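Local coordinates for protein F-112 (Sulfolobus virus-like particle ssv1, PDB 2VQC) that is a winged-helix DNA-binding protein essential for virus function, at residues Y21-E25 / T74-I78. Residues are numbered along the deposited sequence; the frame is centred on the assembly and turned at random.
Sequences YKILE and TFKWI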
loop_
_atom_site.group_PDB
_atom_site.type_symbol
_atom_site.label_atom_id
_atom_site.label_comp_id
_atom_site.label_asym_id
_atom_site.label_seq_id
_atom_site.Cartn_x
_atom_site.Cartn_y
_atom_site.Cartn_z
ATOM N N TYR A 21 4.518 -1.814 -3.147
ATOM C CA TYR A 21 4.713 -3.132 -2.546
ATOM C C TYR A 21 6.193 -3.423 -2.296
ATOM O O TYR A 21 6.555 -3.969 -1.248
ATOM C CB TYR A 21 4.105 -4.227 -3.422
ATOM C CG TYR A 21 4.042 -5.580 -2.747
ATOM C CD1 TYR A 21 3.152 -5.809 -1.700
ATOM C CD2 TYR A 21 4.861 -6.629 -3.155
ATOM C CE1 TYR A 21 3.077 -7.036 -1.073
ATOM C CE2 TYR A 21 4.792 -7.871 -2.534
ATOM C CZ TYR A 21 3.892 -8.064 -1.489
ATOM O OH TYR A 21 3.798 -9.278 -0.854
ATOM N N LYS A 22 7.052 -3.059 -3.242
ATOM C CA LYS A 22 8.482 -3.235 -3.025
ATOM C C LYS A 22 9.081 -2.179 -2.090
ATOM O O LYS A 22 10.093 -2.436 -1.442
ATOM C CB LYS A 22 9.256 -3.358 -4.340
ATOM C CG LYS A 22 9.260 -2.169 -5.230
ATOM C CD LYS A 22 10.055 -2.519 -6.476
ATOM C CE LYS A 22 10.052 -1.377 -7.457
ATOM N NZ LYS A 22 10.857 -1.670 -8.683
ATOM N N ILE A 23 8.442 -1.017 -1.993
ATOM C CA ILE A 23 8.795 -0.043 -0.956
ATOM C C ILE A 23 8.418 -0.577 0.441
ATOM O O ILE A 23 9.118 -0.313 1.426
ATOM C CB ILE A 23 8.159 1.343 -1.239
ATOM C CG1 ILE A 23 8.827 1.953 -2.476
ATOM C CG2 ILE A 23 8.301 2.277 -0.027
ATOM C CD1 ILE A 23 8.336 3.335 -2.860
ATOM N N LEU A 24 7.328 -1.343 0.511
ATOM C CA LEU A 24 6.887 -1.988 1.753
ATOM C C LEU A 24 7.936 -2.977 2.275
ATOM O O LEU A 24 8.197 -3.052 3.480
ATOM C CB LEU A 24 5.570 -2.745 1.516
ATOM C CG LEU A 24 4.558 -2.940 2.657
ATOM C CD1 LEU A 24 3.780 -4.236 2.425
ATOM C CD2 LEU A 24 5.164 -2.935 4.040
ATOM N N GLU A 25 8.509 -3.747 1.353
ATOM C CA GLU A 25 9.536 -4.740 1.668
ATOM C C GLU A 25 10.788 -4.078 2.240
ATOM O O GLU A 25 11.413 -4.615 3.158
ATOM C CB GLU A 25 9.882 -5.538 0.404
ATOM C CG GLU A 25 10.956 -6.607 0.578
ATOM C CD GLU A 25 11.068 -7.525 -0.632
ATOM O OE1 GLU A 25 10.625 -7.126 -1.732
ATOM O OE2 GLU A 25 11.604 -8.650 -0.486
ATOM N N THR A 74 -2.891 -0.216 7.858
ATOM C CA THR A 74 -1.435 -0.262 7.863
ATOM C C THR A 74 -0.966 -1.580 7.263
ATOM O O THR A 74 -1.378 -2.649 7.705
ATOM C CB THR A 74 -0.872 -0.134 9.298
ATOM O OG1 THR A 74 -1.472 0.988 9.961
ATOM C CG2 THR A 74 0.647 0.040 9.276
ATOM N N PHE A 75 -0.108 -1.495 6.255
ATOM C CA PHE A 75 0.480 -2.671 5.633
ATOM C C PHE A 75 1.779 -2.993 6.352
ATOM O O PHE A 75 2.587 -2.103 6.608
ATOM C CB PHE A 75 0.730 -2.413 4.148
ATOM C CG PHE A 75 -0.511 -2.039 3.395
ATOM C CD1 PHE A 75 -1.306 -3.015 2.820
ATOM C CD2 PHE A 75 -0.908 -0.709 3.297
ATOM C CE1 PHE A 75 -2.470 -2.672 2.136
ATOM C CE2 PHE A 75 -2.069 -0.359 2.617
ATOM C CZ PHE A 75 -2.852 -1.346 2.035
ATOM N N LYS A 76 1.969 -4.264 6.688
ATOM C CA LYS A 76 3.170 -4.708 7.380
ATOM C C LYS A 76 3.839 -5.850 6.626
ATOM O O LYS A 76 3.181 -6.809 6.220
ATOM C CB LYS A 76 2.835 -5.148 8.805
ATOM C CG LYS A 76 4.054 -5.571 9.616
ATOM C CD LYS A 76 3.752 -5.630 11.102
ATOM C CE LYS A 76 5.015 -5.866 11.912
ATOM N NZ LYS A 76 4.780 -5.689 13.377
ATOM N N TRP A 77 5.149 -5.730 6.442
ATOM C CA TRP A 77 5.957 -6.789 5.858
ATOM C C TRP A 77 6.260 -7.836 6.939
ATOM O O TRP A 77 6.837 -7.510 7.974
ATOM C CB TRP A 77 7.257 -6.208 5.296
ATOM C CG TRP A 77 7.996 -7.161 4.428
ATOM C CD1 TRP A 77 9.108 -7.876 4.756
ATOM C CD2 TRP A 77 7.663 -7.522 3.083
ATOM N NE1 TRP A 77 9.495 -8.657 3.695
ATOM C CE2 TRP A 77 8.625 -8.458 2.654
ATOM C CE3 TRP A 77 6.645 -7.146 2.199
ATOM C CZ2 TRP A 77 8.603 -9.022 1.375
ATOM C CZ3 TRP A 77 6.624 -7.703 0.927
ATOM C CH2 TRP A 77 7.595 -8.631 0.529
ATOM N N ILE A 78 5.862 -9.086 6.699
ATOM C CA ILE A 78 5.988 -10.145 7.705
ATOM C C ILE A 78 6.765 -11.369 7.219
ATOM O O ILE A 78 6.790 -12.391 7.901
ATOM C CB ILE A 78 4.594 -10.597 8.217
ATOM C CG1 ILE A 78 3.714 -11.074 7.056
ATOM C CG2 ILE A 78 3.914 -9.458 8.970
ATOM C CD1 ILE A 78 2.553 -11.932 7.492
#
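Trp77 lays one face of its indole along Glu25, and it is the main strand residue of the contact between helix 13-27 and strand 73-77, meeting Glu25, Leu24 and Tyr21. The evidence is geometric: Glu25 CB stands 3.7 Å from the centroid of the six-membered ring of Trp77 and only 5° off its normal, a CH-pi contact. With CG anti to the backbone N (chi1 179°) and the chain extended beyond it, the glutamate runs over the benzo part of the indole, where its CG reaches CZ2 of Trp77 at 3.5 Å. The carboxylate continues the same course, its plane at a shallow tilt to the ring.

The indole edge is used as well. It points toward the face of Tyr21 in an offset edge-to-face pair with ring planes at 67°, and Trp77 CZ3 lies 3.7 Å from Tyr21 CZ. Tyr21 OH is hydrogen-bonded to Glu63 OE1, which helps to hold the far end of that ring.

The overlap of Glu25 with Trp77 is the tightest part; buried Leu24 fills the inner side. Its CD1 meets CB of Phe75 at 3.9 Å, while CD2 lies 3.7 Å from the backbone N of Trp77. The Phe75 ring itself leads away from the helix, toward Leu53 and Cys57 of helix 43-59; Cys57 is disulfide-bonded to Cys64, on which Leu24 also packs. On the solvent side, Glu25 is exposed, and Lys76 directs its CB away from the helix and barely contributes.

Here the winged-helix sheet closes against the first helix. Between 21-25 and 74-78 the contact rests on van der Waals and aromatic contacts, while the Trp77 backbone bonds to Gly28 just past the helix; Glu25's charge is probably largely hydrated.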